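Local coordinates for extracellular solute-binding protein family 1 (Pseudothermotoga lettingae, PDB 5CI5) that probably serves as the solute-binding component of a sugar ABC transporter, and holds alpha-D-tagatose in its pocket, at residues K23-W28 with E313-L318. Numbering follows the deposited sequence.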
# COMPACT_ATOMS: atom_id res chain seq x y z
N LYS A 23 -18.17 -22.29 15.93
CA LYS A 23 -16.93 -21.52 15.78
C LYS A 23 -17.25 -20.04 15.99
O LYS A 23 -18.19 -19.51 15.38
CB LYS A 23 -16.31 -21.74 14.39
CG LYS A 23 -15.04 -20.93 14.12
CD LYS A 23 -14.65 -20.99 12.64
CE LYS A 23 -13.49 -20.06 12.31
NZ LYS A 23 -13.27 -19.97 10.83
N THR A 24 -16.50 -19.39 16.86
CA THR A 24 -16.68 -17.96 17.11
C THR A 24 -16.35 -17.21 15.84
O THR A 24 -15.38 -17.57 15.16
CB THR A 24 -15.78 -17.45 18.25
OG1 THR A 24 -16.03 -18.21 19.44
CG2 THR A 24 -16.03 -15.98 18.51
N LEU A 25 -17.11 -16.16 15.52
CA LEU A 25 -16.75 -15.34 14.35
C LEU A 25 -15.32 -14.84 14.50
O LEU A 25 -14.98 -14.22 15.50
CB LEU A 25 -17.72 -14.17 14.18
CG LEU A 25 -17.63 -13.37 12.89
CD1 LEU A 25 -17.97 -14.24 11.67
CD2 LEU A 25 -18.55 -12.17 12.94
N THR A 26 -14.49 -15.10 13.49
CA THR A 26 -13.08 -14.75 13.57
C THR A 26 -12.74 -13.76 12.47
O THR A 26 -13.02 -14.04 11.29
CB THR A 26 -12.19 -16.00 13.43
OG1 THR A 26 -12.51 -16.93 14.47
CG2 THR A 26 -10.71 -15.68 13.51
N ILE A 27 -12.11 -12.63 12.84
CA ILE A 27 -11.59 -11.67 11.87
C ILE A 27 -10.07 -11.59 11.95
O ILE A 27 -9.50 -11.52 13.02
CB ILE A 27 -12.22 -10.25 12.05
CG1 ILE A 27 -11.73 -9.29 10.96
CG2 ILE A 27 -11.95 -9.66 13.44
CD1 ILE A 27 -12.43 -7.92 10.95
N TRP A 28 -9.42 -11.62 10.79
CA TRP A 28 -7.99 -11.39 10.69
C TRP A 28 -7.74 -10.03 10.08
O TRP A 28 -8.18 -9.77 8.95
CB TRP A 28 -7.32 -12.45 9.82
CG TRP A 28 -7.21 -13.76 10.51
CD1 TRP A 28 -7.77 -14.12 11.70
CD2 TRP A 28 -6.45 -14.89 10.06
NE1 TRP A 28 -7.41 -15.42 12.02
CE2 TRP A 28 -6.59 -15.90 11.03
CE3 TRP A 28 -5.65 -15.14 8.93
CZ2 TRP A 28 -5.98 -17.15 10.90
CZ3 TRP A 28 -5.04 -16.38 8.82
CH2 TRP A 28 -5.21 -17.36 9.79
N GLU A 313 -22.71 -15.68 6.83
CA GLU A 313 -23.68 -14.61 6.96
C GLU A 313 -23.26 -13.63 8.07
O GLU A 313 -23.34 -12.42 7.87
CB GLU A 313 -25.07 -15.20 7.21
CG GLU A 313 -26.21 -14.44 6.55
CD GLU A 313 -25.94 -14.13 5.08
OE1 GLU A 313 -25.62 -15.06 4.31
OE2 GLU A 313 -26.05 -12.94 4.72
N ASP A 314 -22.79 -14.13 9.21
CA ASP A 314 -22.32 -13.23 10.27
C ASP A 314 -21.05 -12.49 9.84
O ASP A 314 -20.80 -11.37 10.27
CB ASP A 314 -22.03 -13.99 11.56
CG ASP A 314 -23.30 -14.43 12.30
OD1 ASP A 314 -24.39 -13.98 11.94
OD2 ASP A 314 -23.18 -15.23 13.25
N ALA A 315 -20.25 -13.12 8.99
CA ALA A 315 -19.05 -12.46 8.49
C ALA A 315 -19.44 -11.26 7.63
O ALA A 315 -18.83 -10.19 7.74
CB ALA A 315 -18.19 -13.41 7.68
N TRP A 316 -20.45 -11.43 6.78
CA TRP A 316 -20.94 -10.30 6.01
C TRP A 316 -21.46 -9.20 6.94
O TRP A 316 -21.15 -8.02 6.72
CB TRP A 316 -22.05 -10.70 5.00
CG TRP A 316 -22.69 -9.47 4.52
CD1 TRP A 316 -23.87 -8.97 4.93
CD2 TRP A 316 -22.13 -8.54 3.60
NE1 TRP A 316 -24.11 -7.76 4.32
CE2 TRP A 316 -23.05 -7.47 3.49
CE3 TRP A 316 -20.95 -8.48 2.87
CZ2 TRP A 316 -22.83 -6.38 2.68
CZ3 TRP A 316 -20.73 -7.38 2.04
CH2 TRP A 316 -21.67 -6.35 1.96
N LYS A 317 -22.23 -9.55 7.99
CA LYS A 317 -22.73 -8.54 8.92
C LYS A 317 -21.61 -7.72 9.54
O LYS A 317 -21.71 -6.49 9.64
CB LYS A 317 -23.57 -9.18 10.05
CG LYS A 317 -25.02 -9.37 9.67
CD LYS A 317 -25.72 -8.01 9.69
CE LYS A 317 -27.07 -8.04 9.00
NZ LYS A 317 -27.58 -6.66 8.77
N LEU A 318 -20.51 -8.37 9.91
CA LEU A 318 -19.34 -7.64 10.40
C LEU A 318 -18.73 -6.73 9.32
O LEU A 318 -18.39 -5.58 9.59
CB LEU A 318 -18.29 -8.62 10.94
CG LEU A 318 -16.98 -8.05 11.50
CD1 LEU A 318 -17.24 -7.02 12.58
CD2 LEU A 318 -16.11 -9.19 12.04
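Leu25 presses both methyls of its forked end against one turn of the helix segment 313-318. CD1 lies over the backbone at Ala315, 3.7 Å from Ala315 N, and also touches the methyl of Ala315, with CD1 and CB 4.1 Å apart. The other branch, CD2, reaches Asp314 O at 3.6 Å, a van der Waals contact with a carbonyl that already accepts the helical bond from Leu318 N. The CB atom of Asp314 closes over the same fork at the partly exposed border of the contact. Leu25 CG stands anti to the backbone N (chi1 -170°), which carries the fork across to the helix.

One turn on, Leu318 returns the approach: its CD2 meets Leu25 CD2 at 4.0 Å, the two side chains slanting past each other. The same Leu318 methyl fits against Ile27, 4.0 Å from Ile27 CB, and also touches Ile27 CD1; here the side chains cross at about a right angle. Leu318 CD2 is thus shared by Leu25 and Ile27, two positions apart, with the CB of Thr26 between them pointing away. With an alanine at Leu25 both methyls are gone, which is likely to open a gap over Ala315 and leave Leu318 CD2 resting mainly on Ile27.

No hydrogen bond spans the contact. Phe47 of helix 37-51 also packs on Leu318, and strand 25-30 pairs in parallel with strands 55-60 and 81-85. Segment 313-318 crosses strand 25-28 at -50°, and helix 312-322 covers a sheet face by apolar side chains, as in the alpha/beta lobes of periplasmic-type solute-binding proteins.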